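Local atomic coordinates of nsp9 (PDB entry 5YM6), a protein that binds nucleic acid, probably RNA during coronavirus genome replication, with an affinity that is enhanced by its dimerization. Residues Gln13-Ala16 with Asn22-Thr25; Ser28-Arg33 with Lys37-Ile42; Val52-Leu55 with Lys60-Leu63; Asn64-Met69 with Leu93-Val98. One frame throughout, in Å; residues are numbered along the deposited sequence.

Contact 1: Gln13-Ala16 with Asn22-Thr25; sequences QNTA and NEST
Ala16 and Ser24 form the hydrogen-bonded pair of an antiparallel beta hairpin made by strands 8-18 and 23-33, part of the barrel-like sheet of the nsp9 fold. Two backbone bonds define the pair. Ala16 N lies 2.8 Å from Ser24 O in a nearly straight bond (172° at the hydrogen), whereas Ser24 N reaches Ala16 O at 2.9 Å with a more bent 154°. Ala16 O also takes a CA-H...O contact from Glu23 CA at 3.1 Å.

The side chain of Glu23 then passes obliquely over one methyl of Thr15. Its CB is 3.7 Å from Ala16 O and beside Thr15 CG2; CG follows at 4.1 Å from that same methyl, and CD comes back to 3.8 Å from Thr15 CG2. At the tip OE1 is the nearer oxygen to this methyl, and OE2 the farther at 4.1 Å from Thr15 CG2. Thr15 makes this possible by setting CG2 anti to its backbone N while OG1 lies beside that nitrogen (chi1 -60°), so a carbon and not the hydroxyl meets the glutamate. The carboxylate therefore touches Thr15 through van der Waals contact, with no hydrogen bond between them.

Asn14 turns to the other neighbour of strand 8-18: its ND2 bonds to Thr53 O on strand 49-55. At the far end of the contact, Gln13 NE2 stops 3.6 Å from Thr25 OG1 without making a hydrogen bond.

Contact 2: Ser28-Arg33 with Lys37-Ile42; sequences SFYVTR and KILVAI
Val40 and Ala41 both stand opposite Phe29, which makes a classic beta bulge in the hairpin of strands 23-33 and 36-44. Phe29 O is shared by two amides: Val40 N at 2.9 Å and, more weakly, Ala41 N at 3.4 Å. Phe29 N returns a bond to Ala41 O at 2.8 Å. The extra residue shifts the pairing by one; regular pairing resumes at Tyr30 with Leu39, a non-hydrogen-bonded pair, and Val31 with Ile38 is the next hydrogen-bonded pair, joined by two further backbone bonds.

Tyr30 is held between two aliphatic chains on opposite sides of its ring plane. Leu39 CD1 sits over one face, 4.1 Å from the Tyr30 ring centroid and only 14° off the normal. From the other side comes Lys37 CD, also 4.1 Å from that centroid but off-centre by 30°, while Lys37 CE closes to 3.5 Å from Tyr30 CE2. The lysine starts with CG between its backbone N and carbonyl carbon (chi1 71°), which swings its methylenes obliquely across the tyrosine ring. Phe29 is met differently: Ala41 O lies in the plane of its ring, 3.6 Å from Phe29 CD1. Beyond the bulge, Val31 CG2 and Val40 CG2 touch at 3.6 Å.

The phenol and Ser28 OG both bond to Asn14 OD1 of strand 8-18, which flanks strand 23-33. Strand 82-86 lines the outer edge of strand 36-44, and helix 92-105 packs on the face bearing Phe29, Val31 and Val40.

Contact 3: Val52-Leu55 with Lys60-Leu63; sequences VTCL and KTVL
Cys54 and Thr61 exchange two backbone hydrogen bonds, as do Val52 and Leu63, so that the beta hairpin of strands 49-55 and 60-64 has two hydrogen-bonded pairs alternating with two non-hydrogen-bonded ones. Cys54 N to Thr61 O is 2.7 Å and Thr61 N to Cys54 O 2.8 Å. In the other pair, Leu63 N to Val52 O is 2.8 Å and almost straight at 175°, with Val52 N to Leu63 O at 2.9 Å. This unbroken exchange is direct evidence of a regular register, without a bulge. Thr53 CA and Lys60 CA add CA-H...O contacts to Thr61 O and Cys54 O.

Van der Waals contacts between side chains fall on both faces. On the face of Thr53 and Lys60, the Thr53 CG2 methyl is met at 3.6 Å by Lys60 CG, and the lysine's bends, beginning at chi2 (130°), curl the chain round until NZ too comes within 3.7 Å of Thr53 CG2. Leu55 CD1 touches Lys60 CD at 3.9 Å, a second aliphatic neighbour for the same chain. On the other face, Cys54 CB lies 3.9 Å from Leu63 CD1, and Val52 CG1 packs beside Leu63 CB.

Strand 60-64 is an outermost strand of the sheet within this chain. The far edge of strand 49-55 pairs with strand 8-18 through Thr53 and Thr15, while Val52 and Leu63 both pack on Ile87.

Contact 4: Asn64-Met69 with Leu93-Val98; sequences NLDPPM and LNRGMV
Asp66 and Arg95 make the one direct contact between residues 64-69 and 93-98. Asn64 still belongs to strand 60-64, and Leu65 follows; their backbones bond to Gln88 and Lys50 respectively, which keeps the chain next to the sheet. Asp66, itself tied by backbone to Phe86, then turns CB toward the helix, with CG beside its own backbone N (chi1 -72°). The CA atoms of Asp66 and Arg95 are 11.7 Å apart, a gap closed by the two side chains. Arg95 bends at chi3 (71°), and its NH2 stops 3.5 Å from Asp66 OD2, which lies at the edge of the guanidinium, in its plane. Carboxylate and guanidinium are turned 54° against each other. After the two prolines, of which Pro68 packs on Tyr83 and Tyr85, Met69 packs against Glu3 of the second subunit, while Arg95 lies on Leu93 of that subunit.

The separation is long, and no hydrogen bond accompanies the salt bridge. With one oxygen meeting one nitrogen and both residues partly exposed, the attraction is probably modest, a charge pairing at the edge of the contact with the second subunit rather than a rigid two-pronged bridge.

Overall arrangement
From the N terminus, contact 1 closes the hairpin between strands 8-18 and 23-33, and contact 2 closes the next hairpin with the far end of the same strand 23-33. Contact 3 closes a third hairpin, and contact 4 spans the longest loop, from residue 69 to 93. All four follow one another in series, none enclosing or crossing another. In space they interlock: Asn14 joins contact 1 to contacts 2 and 3, Leu39 packs on Val52 and Leu63, and Val40 meets Val98. The first three join neighbouring strands of the antiparallel sheet; the centres of contacts 1 and 3 lie about 10 Å apart. Contact 4 ties the connection between strands 60-64 and 69-71 to the C-terminal helix.

Contact 1: Gln13-Ala16 with Asn22-Thr25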
# COMPACT_ATOMS: atom_id res chain seq x y z
N GLN B 13 18.98 -5.39 -4.51
CA GLN B 13 19.98 -4.53 -3.89
C GLN B 13 20.38 -3.39 -4.80
O GLN B 13 20.44 -3.55 -6.01
CB GLN B 13 21.22 -5.34 -3.50
CG GLN B 13 20.97 -6.36 -2.39
CD GLN B 13 22.12 -7.35 -2.20
OE1 GLN B 13 22.35 -8.23 -3.04
NE2 GLN B 13 22.83 -7.22 -1.08
N ASN B 14 20.66 -2.24 -4.21
CA ASN B 14 21.20 -1.13 -4.97
C ASN B 14 22.38 -0.52 -4.22
O ASN B 14 22.65 -0.88 -3.07
CB ASN B 14 20.12 -0.05 -5.23
CG ASN B 14 19.16 -0.39 -6.37
OD1 ASN B 14 18.43 -1.37 -6.32
ND2 ASN B 14 19.15 0.45 -7.41
N THR B 15 23.07 0.40 -4.86
CA THR B 15 24.15 1.13 -4.22
C THR B 15 23.65 2.53 -3.89
O THR B 15 23.10 3.21 -4.76
CB THR B 15 25.38 1.20 -5.12
OG1 THR B 15 25.83 -0.13 -5.38
CG2 THR B 15 26.50 2.00 -4.43
N ALA B 16 23.81 2.93 -2.64
CA ALA B 16 23.42 4.25 -2.20
C ALA B 16 24.65 5.06 -1.82
O ALA B 16 25.73 4.51 -1.59
CB ALA B 16 22.45 4.15 -1.02
N ASN B 22 30.12 8.67 0.17
CA ASN B 22 30.56 7.30 0.36
C ASN B 22 29.45 6.31 0.08
O ASN B 22 28.30 6.53 0.47
CB ASN B 22 31.11 7.10 1.77
CG ASN B 22 32.39 7.87 2.00
OD1 ASN B 22 33.19 8.02 1.08
ND2 ASN B 22 32.57 8.39 3.20
N GLU B 23 29.80 5.22 -0.60
CA GLU B 23 28.83 4.26 -1.13
C GLU B 23 28.62 3.04 -0.25
O GLU B 23 29.54 2.59 0.42
CB GLU B 23 29.28 3.79 -2.51
CG GLU B 23 29.28 4.88 -3.55
CD GLU B 23 29.47 4.32 -4.94
OE1 GLU B 23 30.08 3.23 -5.05
OE2 GLU B 23 28.99 4.95 -5.91
N SER B 24 27.41 2.48 -0.28
CA SER B 24 27.15 1.24 0.42
C SER B 24 25.99 0.52 -0.24
O SER B 24 25.18 1.13 -0.92
CB SER B 24 26.86 1.50 1.90
OG SER B 24 25.72 2.31 2.05
N THR B 25 25.92 -0.80 -0.04
CA THR B 25 24.86 -1.58 -0.64
C THR B 25 23.62 -1.53 0.25
O THR B 25 23.72 -1.61 1.48
CB THR B 25 25.29 -3.05 -0.87
OG1 THR B 25 24.14 -3.84 -1.20
CG2 THR B 25 25.88 -3.62 0.37

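Contact 2: Ser28-Arg33 with Lys37-Ile42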
# COMPACT_ATOMS: atom_id res chain seq x y z
N SER B 28 16.66 -2.90 -1.73
CA SER B 28 15.77 -2.06 -2.52
C SER B 28 14.39 -2.67 -2.68
O SER B 28 14.25 -3.89 -2.84
CB SER B 28 16.38 -1.78 -3.89
OG SER B 28 16.74 -3.01 -4.51
N PHE B 29 13.37 -1.82 -2.69
CA PHE B 29 11.97 -2.25 -2.81
C PHE B 29 11.41 -1.72 -4.11
O PHE B 29 11.34 -0.51 -4.33
CB PHE B 29 11.13 -1.75 -1.63
CG PHE B 29 11.53 -2.35 -0.31
CD1 PHE B 29 12.68 -1.93 0.35
CD2 PHE B 29 10.77 -3.35 0.25
CE1 PHE B 29 13.04 -2.50 1.55
CE2 PHE B 29 11.14 -3.92 1.47
CZ PHE B 29 12.27 -3.49 2.10
N TYR B 30 11.02 -2.63 -4.99
CA TYR B 30 10.43 -2.26 -6.26
C TYR B 30 8.94 -2.58 -6.26
O TYR B 30 8.53 -3.59 -5.73
CB TYR B 30 11.11 -3.00 -7.42
CG TYR B 30 12.53 -2.58 -7.70
CD1 TYR B 30 13.60 -3.20 -7.07
CD2 TYR B 30 12.79 -1.58 -8.62
CE1 TYR B 30 14.90 -2.81 -7.33
CE2 TYR B 30 14.09 -1.19 -8.89
CZ TYR B 30 15.13 -1.81 -8.25
OH TYR B 30 16.41 -1.42 -8.53
N VAL B 31 8.15 -1.71 -6.87
CA VAL B 31 6.76 -2.05 -7.15
C VAL B 31 6.68 -2.40 -8.63
O VAL B 31 7.15 -1.65 -9.47
CB VAL B 31 5.79 -0.92 -6.80
CG1 VAL B 31 4.38 -1.25 -7.32
CG2 VAL B 31 5.75 -0.71 -5.29
N THR B 32 6.08 -3.54 -8.92
CA THR B 32 5.86 -3.96 -10.29
C THR B 32 4.39 -3.86 -10.66
O THR B 32 3.51 -4.11 -9.83
CB THR B 32 6.31 -5.42 -10.54
OG1 THR B 32 5.45 -6.30 -9.80
CG2 THR B 32 7.74 -5.62 -10.09
N ARG B 33 4.15 -3.50 -11.92
CA ARG B 33 2.80 -3.43 -12.47
C ARG B 33 2.88 -3.46 -13.99
O ARG B 33 3.65 -2.71 -14.59
CB ARG B 33 2.09 -2.16 -12.01
CG ARG B 33 0.63 -2.08 -12.45
CD ARG B 33 0.19 -0.64 -12.65
NE ARG B 33 -1.22 -0.55 -13.01
CZ ARG B 33 -1.68 -0.60 -14.26
NH1 ARG B 33 -2.98 -0.52 -14.50
NH2 ARG B 33 -0.83 -0.74 -15.27
N LYS B 37 8.76 -2.13 -13.65
CA LYS B 37 9.10 -1.94 -12.24
C LYS B 37 9.52 -0.51 -11.94
O LYS B 37 10.02 0.21 -12.81
CB LYS B 37 10.20 -2.92 -11.80
CG LYS B 37 11.58 -2.63 -12.35
CD LYS B 37 12.62 -3.55 -11.70
CE LYS B 37 14.03 -3.01 -11.89
NZ LYS B 37 14.49 -3.09 -13.32
N ILE B 38 9.31 -0.08 -10.69
CA ILE B 38 9.73 1.25 -10.27
C ILE B 38 10.38 1.15 -8.88
O ILE B 38 9.87 0.47 -8.00
CB ILE B 38 8.54 2.25 -10.25
CG1 ILE B 38 8.97 3.59 -9.65
CG2 ILE B 38 7.36 1.67 -9.51
CD1 ILE B 38 7.99 4.75 -9.93
N LEU B 39 11.53 1.79 -8.70
CA LEU B 39 12.18 1.80 -7.39
C LEU B 39 11.42 2.73 -6.45
O LEU B 39 11.31 3.92 -6.73
CB LEU B 39 13.64 2.22 -7.50
CG LEU B 39 14.37 2.35 -6.16
CD1 LEU B 39 14.40 0.99 -5.52
CD2 LEU B 39 15.77 2.92 -6.35
N VAL B 40 10.91 2.20 -5.36
CA VAL B 40 10.07 2.98 -4.43
C VAL B 40 10.76 3.33 -3.12
O VAL B 40 10.58 4.43 -2.59
CB VAL B 40 8.76 2.22 -4.14
CG1 VAL B 40 7.97 2.93 -3.03
CG2 VAL B 40 7.95 2.12 -5.42
N ALA B 41 11.55 2.39 -2.58
CA ALA B 41 12.19 2.60 -1.28
C ALA B 41 13.45 1.78 -1.11
O ALA B 41 13.66 0.78 -1.81
CB ALA B 41 11.20 2.28 -0.15
N ILE B 42 14.30 2.19 -0.16
CA ILE B 42 15.43 1.37 0.24
C ILE B 42 15.45 1.28 1.76
O ILE B 42 14.92 2.17 2.43
CB ILE B 42 16.76 1.92 -0.27
CG1 ILE B 42 17.02 3.31 0.31
CG2 ILE B 42 16.75 1.95 -1.80
CD1 ILE B 42 18.45 3.78 0.15

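Contact 3: Val52-Leu55 with Lys60-Leu63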
# COMPACT_ATOMS: atom_id res chain seq x y z
N VAL B 52 20.39 7.34 -4.19
CA VAL B 52 20.51 5.94 -4.57
C VAL B 52 20.65 5.88 -6.09
O VAL B 52 20.03 6.65 -6.82
CB VAL B 52 19.32 5.10 -4.08
CG1 VAL B 52 18.00 5.61 -4.68
CG2 VAL B 52 19.53 3.63 -4.41
N THR B 53 21.51 4.99 -6.54
CA THR B 53 21.72 4.84 -7.97
C THR B 53 20.82 3.74 -8.51
O THR B 53 20.79 2.63 -7.99
CB THR B 53 23.18 4.52 -8.30
OG1 THR B 53 23.98 5.65 -7.96
CG2 THR B 53 23.34 4.22 -9.78
N CYS B 54 20.09 4.09 -9.56
CA CYS B 54 19.12 3.20 -10.15
C CYS B 54 19.52 2.92 -11.60
O CYS B 54 20.18 3.74 -12.23
CB CYS B 54 17.72 3.82 -10.07
SG CYS B 54 16.42 2.92 -10.87
N LEU B 55 19.16 1.75 -12.10
CA LEU B 55 19.34 1.48 -13.52
C LEU B 55 17.99 1.41 -14.21
O LEU B 55 17.18 0.54 -13.89
CB LEU B 55 20.15 0.20 -13.74
CG LEU B 55 21.66 0.42 -13.82
CD1 LEU B 55 22.24 1.01 -12.53
CD2 LEU B 55 22.35 -0.88 -14.17
N LYS B 60 21.80 4.65 -16.31
CA LYS B 60 22.14 4.89 -14.91
C LYS B 60 21.65 6.25 -14.42
O LYS B 60 21.96 7.29 -15.01
CB LYS B 60 23.65 4.77 -14.70
CG LYS B 60 24.09 4.82 -13.25
CD LYS B 60 25.02 3.66 -12.93
CE LYS B 60 26.42 4.13 -12.53
NZ LYS B 60 26.41 5.25 -11.53
N THR B 61 20.90 6.24 -13.32
CA THR B 61 20.34 7.48 -12.80
C THR B 61 20.45 7.57 -11.28
O THR B 61 20.29 6.58 -10.57
CB THR B 61 18.87 7.63 -13.19
OG1 THR B 61 18.30 8.75 -12.49
CG2 THR B 61 18.09 6.37 -12.85
N VAL B 62 20.72 8.78 -10.81
CA VAL B 62 20.83 9.05 -9.39
C VAL B 62 19.52 9.65 -8.88
O VAL B 62 19.04 10.67 -9.40
CB VAL B 62 22.01 9.99 -9.09
CG1 VAL B 62 22.09 10.29 -7.61
CG2 VAL B 62 23.31 9.36 -9.58
N LEU B 63 18.93 9.00 -7.88
CA LEU B 63 17.66 9.45 -7.30
C LEU B 63 17.84 9.95 -5.88
O LEU B 63 18.59 9.37 -5.10
CB LEU B 63 16.65 8.31 -7.30
CG LEU B 63 16.38 7.67 -8.66
CD1 LEU B 63 15.38 6.55 -8.48
CD2 LEU B 63 15.87 8.72 -9.62

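Contact 4: Asn64-Met69 with Leu93-Val98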
# COMPACT_ATOMS: atom_id res chain seq x y z
N ASN B 64 17.14 11.02 -5.54
CA ASN B 64 17.20 11.54 -4.17
C ASN B 64 16.32 10.74 -3.24
O ASN B 64 15.26 10.25 -3.64
CB ASN B 64 16.77 13.01 -4.13
CG ASN B 64 17.73 13.90 -4.86
OD1 ASN B 64 18.95 13.75 -4.74
ND2 ASN B 64 17.20 14.81 -5.67
N LEU B 65 16.76 10.63 -1.99
CA LEU B 65 16.00 9.96 -0.93
C LEU B 65 15.28 10.95 -0.02
O LEU B 65 15.85 12.00 0.32
CB LEU B 65 16.92 9.10 -0.08
CG LEU B 65 17.74 8.09 -0.86
CD1 LEU B 65 18.82 7.48 0.02
CD2 LEU B 65 16.81 7.04 -1.42
N ASP B 66 14.07 10.60 0.41
CA ASP B 66 13.41 11.29 1.52
C ASP B 66 14.12 10.96 2.82
O ASP B 66 14.86 10.00 2.88
CB ASP B 66 11.93 10.90 1.58
CG ASP B 66 11.12 11.51 0.45
OD1 ASP B 66 11.60 12.50 -0.13
OD2 ASP B 66 10.02 11.01 0.15
N PRO B 67 13.92 11.77 3.88
CA PRO B 67 14.60 11.51 5.15
C PRO B 67 14.22 10.14 5.70
O PRO B 67 13.11 9.70 5.47
CB PRO B 67 14.11 12.64 6.07
CG PRO B 67 12.90 13.22 5.39
CD PRO B 67 13.12 13.01 3.92
N PRO B 68 15.15 9.49 6.41
CA PRO B 68 14.91 8.12 6.89
C PRO B 68 13.79 8.03 7.93
O PRO B 68 13.56 8.97 8.69
CB PRO B 68 16.26 7.72 7.51
CG PRO B 68 16.95 9.01 7.80
CD PRO B 68 16.52 9.93 6.68
N MET B 69 13.09 6.91 7.92
CA MET B 69 12.18 6.59 9.01
C MET B 69 12.65 5.33 9.71
O MET B 69 13.05 4.36 9.08
CB MET B 69 10.77 6.42 8.50
CG MET B 69 10.28 7.62 7.74
SD MET B 69 8.56 7.38 7.35
CE MET B 69 7.84 7.61 8.98
N LEU B 93 0.40 5.95 -3.38
CA LEU B 93 -0.06 4.58 -3.60
C LEU B 93 1.10 3.60 -3.51
O LEU B 93 0.97 2.49 -2.98
CB LEU B 93 -0.72 4.43 -4.97
CG LEU B 93 -1.47 3.12 -5.25
CD1 LEU B 93 -2.86 3.18 -4.69
CD2 LEU B 93 -1.55 2.86 -6.75
N ASN B 94 2.24 4.01 -4.04
CA ASN B 94 3.40 3.13 -4.02
C ASN B 94 4.00 3.05 -2.63
O ASN B 94 4.53 2.02 -2.25
CB ASN B 94 4.46 3.60 -5.03
CG ASN B 94 4.11 3.21 -6.45
OD1 ASN B 94 4.35 3.97 -7.39
ND2 ASN B 94 3.50 2.04 -6.61
N ARG B 95 3.91 4.14 -1.87
CA ARG B 95 4.35 4.13 -0.48
C ARG B 95 3.51 3.12 0.30
O ARG B 95 4.04 2.33 1.08
CB ARG B 95 4.25 5.52 0.16
CG ARG B 95 5.25 6.54 -0.43
CD ARG B 95 4.85 7.99 -0.16
NE ARG B 95 5.00 8.39 1.24
CZ ARG B 95 6.07 9.00 1.74
NH1 ARG B 95 6.11 9.31 3.03
NH2 ARG B 95 7.11 9.30 0.96
N GLY B 96 2.21 3.12 0.05
CA GLY B 96 1.32 2.17 0.71
C GLY B 96 1.70 0.73 0.40
O GLY B 96 1.68 -0.12 1.28
N MET B 97 2.01 0.45 -0.86
CA MET B 97 2.44 -0.89 -1.25
C MET B 97 3.64 -1.38 -0.43
O MET B 97 3.67 -2.51 0.07
CB MET B 97 2.81 -0.91 -2.74
CG MET B 97 1.64 -0.86 -3.71
SD MET B 97 0.68 -2.37 -3.71
CE MET B 97 1.86 -3.58 -4.32
N VAL B 98 4.64 -0.51 -0.28
CA VAL B 98 5.86 -0.88 0.43
C VAL B 98 5.64 -0.96 1.94
O VAL B 98 6.12 -1.88 2.60
CB VAL B 98 6.99 0.10 0.10
CG1 VAL B 98 8.21 -0.13 1.00
CG2 VAL B 98 7.37 -0.06 -1.35